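Local coordinates for putative esterase MT1895 (Mycobacterium tuberculosis, PDB 3S4K), which is a putative hotdog-fold thioesterase of the PaaI family that probably hydrolyses acyl-CoA thioesters, possibly 1,4-dihydroxy-2-naphthoyl-CoA, at residues Met69-Trp74 and Gly82-Val87; Gly57-Met62 and Gly100-Thr105; Gln28-Gly33 and Arg38-Val43; Ile122-Asp125 and Val129-Arg132. All coordinates share one frame; numbering follows the deposited sequence. Where two conformers were deposited one is given.

How the interactions relate
All four contacts belong to one hotdog fold, a long helix (56-75) and the antiparallel sheet around it. Interactions 1 and 2 use that same helix, at its C-terminal and N-terminal halves, and are mainly apolar; interaction 1 lies at the surface, whereas every touching residue of interaction 2 is buried. Interactions 3 and 4 are strand pairs of two hairpins, each interrupted by a classic beta bulge. Interaction 3 is largely exposed and adds a salt bridge and waters to its backbone bonds; interaction 4, partly buried, adds aliphatic packing. Interaction 2 touches both: strand 100-108 lies between strands 36-43 and 115-123, and Tyr59 packs on Ile122 and Val130.

Interaction 1: residues Met69-Trp74 and Gly82-Val87; sequences MAAFAW and GSVVGV. With EDO (1,2-ethanediol), chain C.
Val84 and Phe72 carry this contact between the last turns of helix 56-75 and the beginning of strand 83-93, with Ala71 as the third partner. The CB of Val84 points toward the helix, and the valine splits its two methyl groups between neighbouring helical residues. CG1 lies 4.2 Å from Ala71 CB and 4.1 Å from Ala71 O, while CG2 is 4.4 Å from Phe72 CB. These are loose van der Waals distances.

The Phe72 ring works on a different part of the segment. With CG anti to the backbone N (chi1 -176°), the ring is carried away from the helix axis to Gly82 and Ser83, where CE1 comes 3.6 Å from Gly82 O and 4.3 Å from Ser83 CA. Both approaches are oblique to the ring. Gly82 has a backbone conformation in which a CB would collide with the preceding carbonyl O, and its own carbonyl O also accepts a hydrogen bond from Asn76 ND2, as does Phe72 O.

The helix and strand segments run roughly antiparallel, at 151°, with axes 7.8 Å apart, the helix-on-sheet packing of the hotdog fold. Farther along the strand, Gly86 N donates to O1 of a 1,2-ethanediol (3.0 Å), which is also bonded to Ser96 of the second subunit. Only 175 Å² is buried, and between helix and strand the chemistry implies a weakly directional, dispersion-based contact near the surface.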
loop_
_atom_site.group_PDB
_atom_site.type_symbol
_atom_site.label_atom_id
_atom_site.label_comp_id
_atom_site.label_asym_id
_atom_site.label_seq_id
_atom_site.Cartn_x
_atom_site.Cartn_y
_atom_site.Cartn_z
ATOM N N MET A 69 -9.256 -3.266 10.513
ATOM C CA MET A 69 -10.401 -4.009 11.038
ATOM C C MET A 69 -10.142 -4.435 12.494
ATOM O O MET A 69 -11.038 -4.331 13.345
ATOM C CB MET A 69 -10.743 -5.216 10.152
ATOM C CG MET A 69 -11.219 -4.823 8.753
ATOM S SD MET A 69 -12.738 -3.831 8.730
ATOM C CE MET A 69 -13.723 -4.882 9.720
ATOM N N ALA A 70 -8.912 -4.855 12.791
ATOM C CA ALA A 70 -8.520 -5.165 14.173
ATOM C C ALA A 70 -8.724 -3.915 15.052
ATOM O O ALA A 70 -9.260 -3.982 16.179
ATOM C CB ALA A 70 -7.057 -5.644 14.238
ATOM N N ALA A 71 -8.295 -2.773 14.527
ATOM C CA ALA A 71 -8.356 -1.514 15.279
ATOM C C ALA A 71 -9.793 -1.113 15.571
ATOM O O ALA A 71 -10.123 -0.696 16.676
ATOM C CB ALA A 71 -7.604 -0.413 14.534
ATOM N N PHE A 72 -10.662 -1.274 14.582
ATOM C CA PHE A 72 -12.065 -0.970 14.775
ATOM C C PHE A 72 -12.687 -1.921 15.800
ATOM O O PHE A 72 -13.446 -1.502 16.664
ATOM C CB PHE A 72 -12.791 -1.076 13.461
ATOM C CG PHE A 72 -14.221 -0.694 13.548
ATOM C CD1 PHE A 72 -14.615 0.620 13.327
ATOM C CD2 PHE A 72 -15.191 -1.651 13.839
ATOM C CE1 PHE A 72 -15.965 0.984 13.393
ATOM C CE2 PHE A 72 -16.540 -1.294 13.911
ATOM C CZ PHE A 72 -16.926 0.025 13.699
ATOM N N ALA A 73 -12.345 -3.201 15.709
ATOM C CA ALA A 73 -12.848 -4.172 16.663
ATOM C C ALA A 73 -12.425 -3.850 18.087
ATOM O O ALA A 73 -13.234 -3.944 18.995
ATOM C CB ALA A 73 -12.418 -5.608 16.284
ATOM N N TRP A 74 -11.169 -3.484 18.294
ATOM C CA TRP A 74 -10.720 -3.150 19.638
ATOM C C TRP A 74 -11.433 -1.888 20.142
ATOM O O TRP A 74 -11.921 -1.860 21.274
ATOM C CB TRP A 74 -9.206 -2.967 19.692
ATOM C CG TRP A 74 -8.733 -2.615 21.049
ATOM C CD1 TRP A 74 -8.500 -3.474 22.080
ATOM C CD2 TRP A 74 -8.483 -1.298 21.552
ATOM N NE1 TRP A 74 -8.071 -2.771 23.199
ATOM C CE2 TRP A 74 -8.055 -1.434 22.891
ATOM C CE3 TRP A 74 -8.541 -0.014 20.986
ATOM C CZ2 TRP A 74 -7.730 -0.339 23.680
ATOM C CZ3 TRP A 74 -8.192 1.085 21.785
ATOM C CH2 TRP A 74 -7.797 0.910 23.109
ATOM N N GLY A 82 -16.247 4.270 18.744
ATOM C CA GLY A 82 -16.012 5.241 17.661
ATOM C C GLY A 82 -15.573 4.586 16.356
ATOM O O GLY A 82 -15.965 3.460 16.037
ATOM N N SER A 83 -14.769 5.308 15.579
ATOM C CA SER A 83 -14.254 4.786 14.320
ATOM C C SER A 83 -12.751 5.046 14.240
ATOM O O SER A 83 -12.159 5.668 15.131
ATOM C CB SER A 83 -14.975 5.405 13.126
ATOM O OG SER A 83 -14.851 6.803 13.147
ATOM N N VAL A 84 -12.142 4.536 13.190
ATOM C CA VAL A 84 -10.695 4.701 13.000
ATOM C C VAL A 84 -10.354 5.212 11.616
ATOM O O VAL A 84 -11.075 4.987 10.643
ATOM C CB VAL A 84 -9.903 3.389 13.289
ATOM C CG1 VAL A 84 -10.209 2.877 14.688
ATOM C CG2 VAL A 84 -10.254 2.281 12.277
ATOM N N VAL A 85 -9.221 5.889 11.535
ATOM C CA VAL A 85 -8.712 6.386 10.272
ATOM C C VAL A 85 -7.227 6.146 10.221
ATOM O O VAL A 85 -6.515 6.456 11.166
ATOM C CB VAL A 85 -9.037 7.892 10.097
ATOM C CG1 VAL A 85 -8.459 8.727 11.233
ATOM C CG2 VAL A 85 -8.513 8.410 8.745
ATOM N N GLY A 86 -6.753 5.551 9.132
ATOM C CA GLY A 86 -5.317 5.368 9.001
ATOM C C GLY A 86 -4.580 6.693 8.876
ATOM O O GLY A 86 -5.064 7.631 8.210
ATOM N N VAL A 87 -3.411 6.774 9.499
ATOM C CA VAL A 87 -2.521 7.915 9.224
ATOM C C VAL A 87 -1.156 7.518 8.688
ATOM O O VAL A 87 -0.543 8.320 8.005
ATOM C CB VAL A 87 -2.391 8.909 10.400
ATOM C CG1 VAL A 87 -3.765 9.478 10.767
ATOM C CG2 VAL A 87 -1.699 8.225 11.608
HETATM C C1 EDO C . -6.885 6.090 5.728
HETATM O O1 EDO C . -7.819 5.199 6.380
HETATM C C2 EDO C . -7.512 6.734 4.491
HETATM O O2 EDO C . -8.430 7.787 4.820
#

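Interaction 2: residues Gly57-Met62 and Gly100-Thr105; sequences GVYCAM and GMVYGT
The central helix of the hotdog fold rests here on the inner side of its curved sheet: residues 57-62 of helix 56-75 meet strand 100-108 through Met62, Tyr59, Val102 and Gly104. Met62 points its CB toward the strand. An extended chi2 (-165°) carries the sulfur out to Val102, and the bend at chi3 (76°) turns the terminal methyl toward Gly104. In this conformer SD lies 3.8 Å from Val102 CG2, the two side chains crossing obliquely, and CE stops 4.0 Å from Gly104 N. Since glycine has no side chain, that methyl packs directly against the backbone. A second conformer of Met62 is present, which makes its SD and CE contacts less certain than those of Tyr59.

Tyr59 adds a lighter touch at the other branch of Val102. The hydroxyl end of the ring approaches with OH 4.3 Å from CG1 of Val102, which sits at the ring edge near its plane. Val102 thus offers one methyl to each helical residue. The segment axes are 10.4 Å apart and 37° from parallel, a spacing bridged by side chains.

All four touching residues are buried. Strand 36-43 flanks strand 100-108 and brings Leu41 onto Met62, while Ile122 of strand 115-123 packs on Met62, Tyr59 and Val102; Tyr59 also touches Val130 and Ala131 of strand 129-140. Another face of the helix meets the second subunit, where Cys60 packs on its counterpart.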
loop_
_atom_site.group_PDB
_atom_site.type_symbol
_atom_site.label_atom_id
_atom_site.label_comp_id
_atom_site.label_asym_id
_atom_site.label_seq_id
_atom_site.Cartn_x
_atom_site.Cartn_y
_atom_site.Cartn_z
ATOM N N GLY A 57 2.084 -2.967 -3.631
ATOM C CA GLY A 57 0.808 -2.348 -3.263
ATOM C C GLY A 57 -0.235 -3.298 -2.723
ATOM O O GLY A 57 -1.060 -2.908 -1.898
ATOM N N VAL A 58 -0.246 -4.536 -3.224
ATOM C CA VAL A 58 -1.195 -5.560 -2.754
ATOM C C VAL A 58 -0.971 -5.866 -1.284
ATOM O O VAL A 58 -1.915 -5.877 -0.482
ATOM C CB VAL A 58 -1.051 -6.850 -3.592
ATOM C CG1 VAL A 58 -1.797 -8.059 -2.977
ATOM C CG2 VAL A 58 -1.487 -6.587 -5.024
ATOM N N TYR A 59 0.294 -6.067 -0.928
ATOM C CA TYR A 59 0.679 -6.281 0.465
ATOM C C TYR A 59 0.409 -5.053 1.330
ATOM O O TYR A 59 -0.131 -5.183 2.424
ATOM C CB TYR A 59 2.153 -6.663 0.599
ATOM C CG TYR A 59 2.518 -7.973 -0.070
ATOM C CD1 TYR A 59 1.771 -9.115 0.137
ATOM C CD2 TYR A 59 3.653 -8.072 -0.859
ATOM C CE1 TYR A 59 2.104 -10.318 -0.474
ATOM C CE2 TYR A 59 4.008 -9.271 -1.471
ATOM C CZ TYR A 59 3.246 -10.384 -1.272
ATOM O OH TYR A 59 3.612 -11.568 -1.871
ATOM N N CYS A 60 0.816 -3.878 0.867
ATOM C CA CYS A 60 0.407 -2.644 1.551
ATOM C C CYS A 60 -1.082 -2.604 1.876
ATOM O O CYS A 60 -1.481 -2.273 2.980
ATOM C CB CYS A 60 0.777 -1.447 0.720
ATOM S SG CYS A 60 2.537 -1.202 0.505
ATOM N N ALA A 61 -1.908 -2.953 0.897
ATOM C CA ALA A 61 -3.345 -2.885 1.049
ATOM C C ALA A 61 -3.889 -3.920 2.025
ATOM O O ALA A 61 -4.758 -3.647 2.858
ATOM C CB ALA A 61 -4.015 -3.041 -0.343
ATOM N N MET A 62 -3.358 -5.127 1.912
ATOM C CA MET A 62 -3.676 -6.231 2.829
ATOM C C MET A 62 -3.386 -5.829 4.266
ATOM O O MET A 62 -4.215 -5.995 5.178
ATOM C CB MET A 62 -2.808 -7.456 2.530
ATOM C CG MET A 62 -3.338 -8.425 1.508
ATOM S SD MET A 62 -2.393 -9.972 1.629
ATOM C CE MET A 62 -3.062 -10.752 3.094
ATOM N N GLY A 100 -0.007 -18.765 -5.490
ATOM C CA GLY A 100 -0.359 -19.380 -4.203
ATOM C C GLY A 100 -1.048 -18.414 -3.264
ATOM O O GLY A 100 -1.196 -17.225 -3.572
ATOM N N MET A 101 -1.439 -18.922 -2.101
ATOM C CA MET A 101 -2.139 -18.129 -1.081
ATOM C C MET A 101 -1.134 -17.392 -0.203
ATOM O O MET A 101 -0.033 -17.888 0.057
ATOM C CB MET A 101 -2.968 -19.055 -0.171
ATOM C CG MET A 101 -4.092 -19.805 -0.873
ATOM S SD MET A 101 -5.488 -18.757 -1.300
ATOM C CE MET A 101 -6.059 -18.156 0.297
ATOM N N VAL A 102 -1.534 -16.213 0.264
ATOM C CA VAL A 102 -0.799 -15.470 1.290
ATOM C C VAL A 102 -1.762 -15.172 2.429
ATOM O O VAL A 102 -2.971 -15.054 2.214
ATOM C CB VAL A 102 -0.128 -14.185 0.741
ATOM C CG1 VAL A 102 0.981 -14.570 -0.256
ATOM C CG2 VAL A 102 -1.157 -13.234 0.114
ATOM N N TYR A 103 -1.209 -15.067 3.640
ATOM C CA TYR A 103 -1.964 -15.058 4.869
ATOM C C TYR A 103 -1.371 -13.981 5.771
ATOM O O TYR A 103 -0.152 -13.974 6.003
ATOM C CB TYR A 103 -1.780 -16.419 5.555
ATOM C CG TYR A 103 -2.286 -17.594 4.744
ATOM C CD1 TYR A 103 -1.456 -18.299 3.859
ATOM C CD2 TYR A 103 -3.610 -18.011 4.875
ATOM C CE1 TYR A 103 -1.954 -19.385 3.117
ATOM C CE2 TYR A 103 -4.096 -19.068 4.136
ATOM C CZ TYR A 103 -3.269 -19.753 3.281
ATOM O OH TYR A 103 -3.821 -20.787 2.553
ATOM N N GLY A 104 -2.206 -13.060 6.254
ATOM C CA GLY A 104 -1.758 -12.025 7.192
ATOM C C GLY A 104 -2.366 -12.119 8.569
ATOM O O GLY A 104 -3.538 -12.480 8.715
ATOM N N THR A 105 -1.577 -11.783 9.586
ATOM C CA THR A 105 -2.041 -11.688 10.962
ATOM C C THR A 105 -1.645 -10.335 11.540
ATOM O O THR A 105 -0.487 -9.956 11.423
ATOM C CB THR A 105 -1.372 -12.755 11.821
ATOM O OG1 THR A 105 -1.746 -14.055 11.361
ATOM C CG2 THR A 105 -1.756 -12.600 13.295
#

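Interaction 3: residues Gln28-Gly33 and Arg38-Val43; sequences QFTELG and RAQLDV
Glu31 and Arg38 make the charged part of this contact. Arg38 is stretched out from CG to NE and Glu31 beyond CG, which lets the two chains lie alongside each other, pointing the same way, with Glu31 OE1 2.9 Å from Arg38 NE in a salt bridge. The N-H is poorly aimed, at 131°, and the carboxylate and guanidinium planes are 47° apart, so the hydrogen bond within this pair is weak and not the coplanar fork of a two-pronged pair.

The backbone supplies straighter bonds. Gln28 and Gln40 form an antiparallel hydrogen-bonded pair, with Gln28 N to Gln40 O at 2.9 Å and a return bond from Gln40 N to Gln28 O. Arg38 N donates to Glu31 O, also at 2.9 Å.

Between these pairs the hairpin of strands 28-33 and 36-43 contains a classic beta bulge, in which Thr30 and Glu31 both face Arg38. Arg38 O accepts from Thr30 N at 2.8 Å and, weakly, from Glu31 N at 3.3 Å. The extra residue accompanies a corner in the chain at Thr30.

Aromatic packing occurs at the non-hydrogen-bonded pair Phe29 and Ala39. Ala39 CB sits over the centre of the Phe29 ring, 3.8 Å from the centroid and 11° off the normal, a CH-pi contact. Phe29 also packs on Met69 of helix 56-75.

Two waters extend the polar network on the face bearing Gln28 and Gln40. One donates to Gln28 OE1 and accepts from Gln40 NE2. The other links Thr30 OG1 to Gln40 OE1, to which it donates at 2.7 Å.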
loop_
_atom_site.group_PDB
_atom_site.type_symbol
_atom_site.label_atom_id
_atom_site.label_comp_id
_atom_site.label_asym_id
_atom_site.label_seq_id
_atom_site.Cartn_x
_atom_site.Cartn_y
_atom_site.Cartn_z
ATOM N N GLN A 28 -10.154 -12.299 2.200
ATOM C CA GLN A 28 -11.196 -12.953 3.005
ATOM C C GLN A 28 -10.711 -13.088 4.448
ATOM O O GLN A 28 -9.648 -13.657 4.677
ATOM C CB GLN A 28 -11.507 -14.332 2.420
ATOM C CG GLN A 28 -12.255 -14.252 1.104
ATOM C CD GLN A 28 -12.607 -15.613 0.527
ATOM O OE1 GLN A 28 -12.201 -16.660 1.046
ATOM N NE2 GLN A 28 -13.375 -15.605 -0.551
ATOM N N PHE A 29 -11.462 -12.539 5.406
ATOM C CA PHE A 29 -11.041 -12.601 6.827
ATOM C C PHE A 29 -11.452 -13.920 7.428
ATOM O O PHE A 29 -12.554 -14.439 7.134
ATOM C CB PHE A 29 -11.656 -11.495 7.680
ATOM C CG PHE A 29 -10.981 -10.190 7.542
ATOM C CD1 PHE A 29 -11.123 -9.460 6.376
ATOM C CD2 PHE A 29 -10.186 -9.684 8.568
ATOM C CE1 PHE A 29 -10.492 -8.245 6.235
ATOM C CE2 PHE A 29 -9.564 -8.490 8.436
ATOM C CZ PHE A 29 -9.710 -7.754 7.252
ATOM N N THR A 30 -10.554 -14.455 8.253
ATOM C CA THR A 30 -10.794 -15.695 8.999
ATOM C C THR A 30 -10.972 -15.481 10.500
ATOM O O THR A 30 -11.613 -16.299 11.175
ATOM C CB THR A 30 -9.659 -16.706 8.783
ATOM O OG1 THR A 30 -8.379 -16.130 9.115
ATOM C CG2 THR A 30 -9.657 -17.176 7.364
ATOM N N GLU A 31 -10.354 -14.424 11.032
ATOM C CA GLU A 31 -10.492 -14.060 12.457
ATOM C C GLU A 31 -10.571 -12.561 12.601
ATOM O O GLU A 31 -9.876 -11.811 11.901
ATOM C CB GLU A 31 -9.317 -14.511 13.330
ATOM C CG GLU A 31 -8.828 -15.924 13.102
ATOM C CD GLU A 31 -7.709 -16.335 14.057
ATOM O OE1 GLU A 31 -7.264 -15.521 14.892
ATOM O OE2 GLU A 31 -7.279 -17.507 13.963
ATOM N N LEU A 32 -11.413 -12.124 13.523
ATOM C CA LEU A 32 -11.553 -10.703 13.830
ATOM C C LEU A 32 -12.024 -10.521 15.274
ATOM O O LEU A 32 -13.085 -11.017 15.659
ATOM C CB LEU A 32 -12.502 -10.051 12.820
ATOM C CG LEU A 32 -12.804 -8.567 13.058
ATOM C CD1 LEU A 32 -11.514 -7.750 13.108
ATOM C CD2 LEU A 32 -13.731 -8.081 11.958
ATOM N N GLY A 33 -11.218 -9.819 16.074
ATOM C CA GLY A 33 -11.573 -9.498 17.437
ATOM C C GLY A 33 -10.705 -8.385 18.002
ATOM O O GLY A 33 -9.843 -7.852 17.310
ATOM N N ARG A 38 -7.051 -11.772 11.160
ATOM C CA ARG A 38 -6.343 -12.577 10.172
ATOM C C ARG A 38 -7.162 -12.647 8.883
ATOM O O ARG A 38 -8.386 -12.799 8.915
ATOM C CB ARG A 38 -6.029 -13.984 10.701
ATOM C CG ARG A 38 -5.177 -13.992 12.012
ATOM C CD ARG A 38 -4.855 -15.389 12.487
ATOM N NE ARG A 38 -4.492 -15.311 13.906
ATOM C CZ ARG A 38 -3.341 -15.696 14.462
ATOM N NH1 ARG A 38 -2.377 -16.304 13.767
ATOM N NH2 ARG A 38 -3.175 -15.490 15.772
ATOM N N ALA A 39 -6.475 -12.535 7.749
ATOM C CA ALA A 39 -7.132 -12.645 6.454
ATOM C C ALA A 39 -6.165 -13.147 5.422
ATOM O O ALA A 39 -4.952 -13.195 5.650
ATOM C CB ALA A 39 -7.725 -11.283 6.016
ATOM N N GLN A 40 -6.709 -13.534 4.276
ATOM C CA GLN A 40 -5.928 -14.243 3.287
ATOM C C GLN A 40 -6.430 -13.956 1.891
ATOM O O GLN A 40 -7.619 -13.688 1.699
ATOM C CB GLN A 40 -6.006 -15.724 3.565
ATOM C CG GLN A 40 -7.407 -16.309 3.431
ATOM C CD GLN A 40 -7.514 -17.666 4.111
ATOM O OE1 GLN A 40 -6.984 -17.862 5.196
ATOM N NE2 GLN A 40 -8.197 -18.591 3.475
ATOM N N LEU A 41 -5.529 -14.050 0.919
ATOM C CA LEU A 41 -5.930 -13.940 -0.485
ATOM C C LEU A 41 -5.096 -14.861 -1.356
ATOM O O LEU A 41 -3.999 -15.304 -0.979
ATOM C CB LEU A 41 -5.873 -12.491 -1.012
ATOM C CG LEU A 41 -4.545 -11.730 -1.154
ATOM C CD1 LEU A 41 -3.704 -12.200 -2.344
ATOM C CD2 LEU A 41 -4.810 -10.215 -1.247
ATOM N N ASP A 42 -5.660 -15.177 -2.518
ATOM C CA ASP A 42 -4.973 -15.985 -3.509
ATOM C C ASP A 42 -4.257 -15.026 -4.435
ATOM O O ASP A 42 -4.854 -14.066 -4.910
ATOM C CB ASP A 42 -5.990 -16.825 -4.308
ATOM C CG ASP A 42 -5.349 -17.895 -5.192
ATOM O OD1 ASP A 42 -4.232 -18.378 -4.920
ATOM O OD2 ASP A 42 -6.012 -18.287 -6.181
ATOM N N VAL A 43 -2.984 -15.278 -4.688
ATOM C CA VAL A 43 -2.250 -14.491 -5.669
ATOM C C VAL A 43 -2.692 -14.880 -7.068
ATOM O O VAL A 43 -2.514 -16.027 -7.481
ATOM C CB VAL A 43 -0.733 -14.651 -5.521
ATOM C CG1 VAL A 43 -0.014 -13.895 -6.669
ATOM C CG2 VAL A 43 -0.291 -14.159 -4.142
HETATM O O HOH W 1 -9.722 -17.971 1.149
HETATM O O HOH W 2 -6.769 -15.770 6.957
#

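Interaction 4: residues Ile122-Asp125 and Val129-Arg132; sequences ITDD and VVAR
Ile122 pairs with Val130 and Ala131 in a classic beta bulge of the hairpin formed by strands 115-123 and 129-140, part of the hotdog sheet. The carbonyl O of Ile122 is the shared acceptor: Val130 N donates to it at 2.9 Å with an N-H...O angle of 161°, and Ala131 N adds a weak, long bond at 3.5 Å. Ile122 N is satisfied by Ala131 O, 2.8 Å away. The bulge shifts the register by one, so that Thr123 faces Val129 as a non-hydrogen-bonded pair. Thr123 N instead bonds to Tyr103 O on strand 100-108, which Thr123 OG1 also reaches weakly.

Asp124 finds its polar partners in the turn, its OD1 accepting from Arg128 N and bonding with Thr126 OG1. Its CB meanwhile packs on Val130 CG1, 3.9 Å away. The backbone of Val130 turns away from extended strand angles, as expected of a bulge, and its chi1 of -65° sets CG2 between N and the carbonyl carbon. There, at about a right angle between the side chains, Val130 CG2 lies 3.6 Å from Ile122 CG2 in one of two conformers of Ile122, a detail less certain than the backbone bonds.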
loop_
_atom_site.group_PDB
_atom_site.type_symbol
_atom_site.label_atom_id
_atom_site.label_comp_id
_atom_site.label_asym_id
_atom_site.label_seq_id
_atom_site.Cartn_x
_atom_site.Cartn_y
_atom_site.Cartn_z
ATOM N N ILE A 122 2.730 -10.908 6.717
ATOM C CA ILE A 122 2.181 -11.698 5.616
ATOM C C ILE A 122 3.122 -12.842 5.279
ATOM O O ILE A 122 4.305 -12.615 5.024
ATOM C CB ILE A 122 1.996 -10.854 4.347
ATOM C CG1 ILE A 122 1.300 -9.531 4.688
ATOM C CG2 ILE A 122 1.204 -11.626 3.330
ATOM C CD1 ILE A 122 0.560 -8.919 3.508
ATOM N N THR A 123 2.603 -14.070 5.314
ATOM C CA THR A 123 3.359 -15.275 4.983
ATOM C C THR A 123 2.796 -16.008 3.756
ATOM O O THR A 123 1.615 -15.873 3.409
ATOM C CB THR A 123 3.400 -16.262 6.181
ATOM O OG1 THR A 123 2.076 -16.443 6.715
ATOM C CG2 THR A 123 4.356 -15.744 7.270
ATOM N N ASP A 124 3.638 -16.809 3.102
ATOM C CA ASP A 124 3.210 -17.615 1.958
ATOM C C ASP A 124 2.961 -19.064 2.394
ATOM O O ASP A 124 3.009 -19.382 3.590
ATOM C CB ASP A 124 4.228 -17.522 0.811
ATOM C CG ASP A 124 5.580 -18.230 1.108
ATOM O OD1 ASP A 124 5.747 -18.935 2.134
ATOM O OD2 ASP A 124 6.507 -18.082 0.267
ATOM N N ASP A 125 2.685 -19.943 1.439
ATOM C CA ASP A 125 2.353 -21.335 1.804
ATOM C C ASP A 125 3.525 -22.225 2.261
ATOM O O ASP A 125 3.315 -23.414 2.535
ATOM C CB ASP A 125 1.493 -22.002 0.726
ATOM C CG ASP A 125 2.239 -22.300 -0.552
ATOM O OD1 ASP A 125 3.494 -22.226 -0.576
ATOM O OD2 ASP A 125 1.548 -22.631 -1.557
ATOM N N VAL A 129 7.990 -15.270 5.369
ATOM C CA VAL A 129 7.464 -13.912 5.361
ATOM C C VAL A 129 7.723 -13.287 3.996
ATOM O O VAL A 129 8.857 -13.282 3.506
ATOM C CB VAL A 129 8.092 -13.052 6.479
ATOM C CG1 VAL A 129 7.604 -11.614 6.406
ATOM C CG2 VAL A 129 7.766 -13.633 7.868
ATOM N N VAL A 130 6.658 -12.764 3.399
ATOM C CA VAL A 130 6.725 -12.031 2.131
ATOM C C VAL A 130 6.663 -10.518 2.311
ATOM O O VAL A 130 7.290 -9.789 1.521
ATOM C CB VAL A 130 5.663 -12.525 1.081
ATOM C CG1 VAL A 130 5.938 -13.971 0.670
ATOM C CG2 VAL A 130 4.249 -12.382 1.580
ATOM N N ALA A 131 5.955 -10.041 3.330
ATOM C CA ALA A 131 5.873 -8.614 3.663
ATOM C C ALA A 131 5.484 -8.469 5.132
ATOM O O ALA A 131 4.863 -9.383 5.707
ATOM C CB ALA A 131 4.867 -7.888 2.744
ATOM N N ARG A 132 5.839 -7.342 5.744
ATOM C CA ARG A 132 5.539 -7.075 7.161
ATOM C C ARG A 132 5.401 -5.580 7.277
ATOM O O ARG A 132 6.197 -4.855 6.685
ATOM C CB ARG A 132 6.678 -7.597 8.038
ATOM C CG ARG A 132 6.582 -7.386 9.560
ATOM C CD ARG A 132 7.940 -7.750 10.206
ATOM N NE ARG A 132 7.888 -7.802 11.669
ATOM C CZ ARG A 132 7.953 -6.738 12.460
ATOM N NH1 ARG A 132 8.060 -5.518 11.939
ATOM N NH2 ARG A 132 7.903 -6.883 13.779
#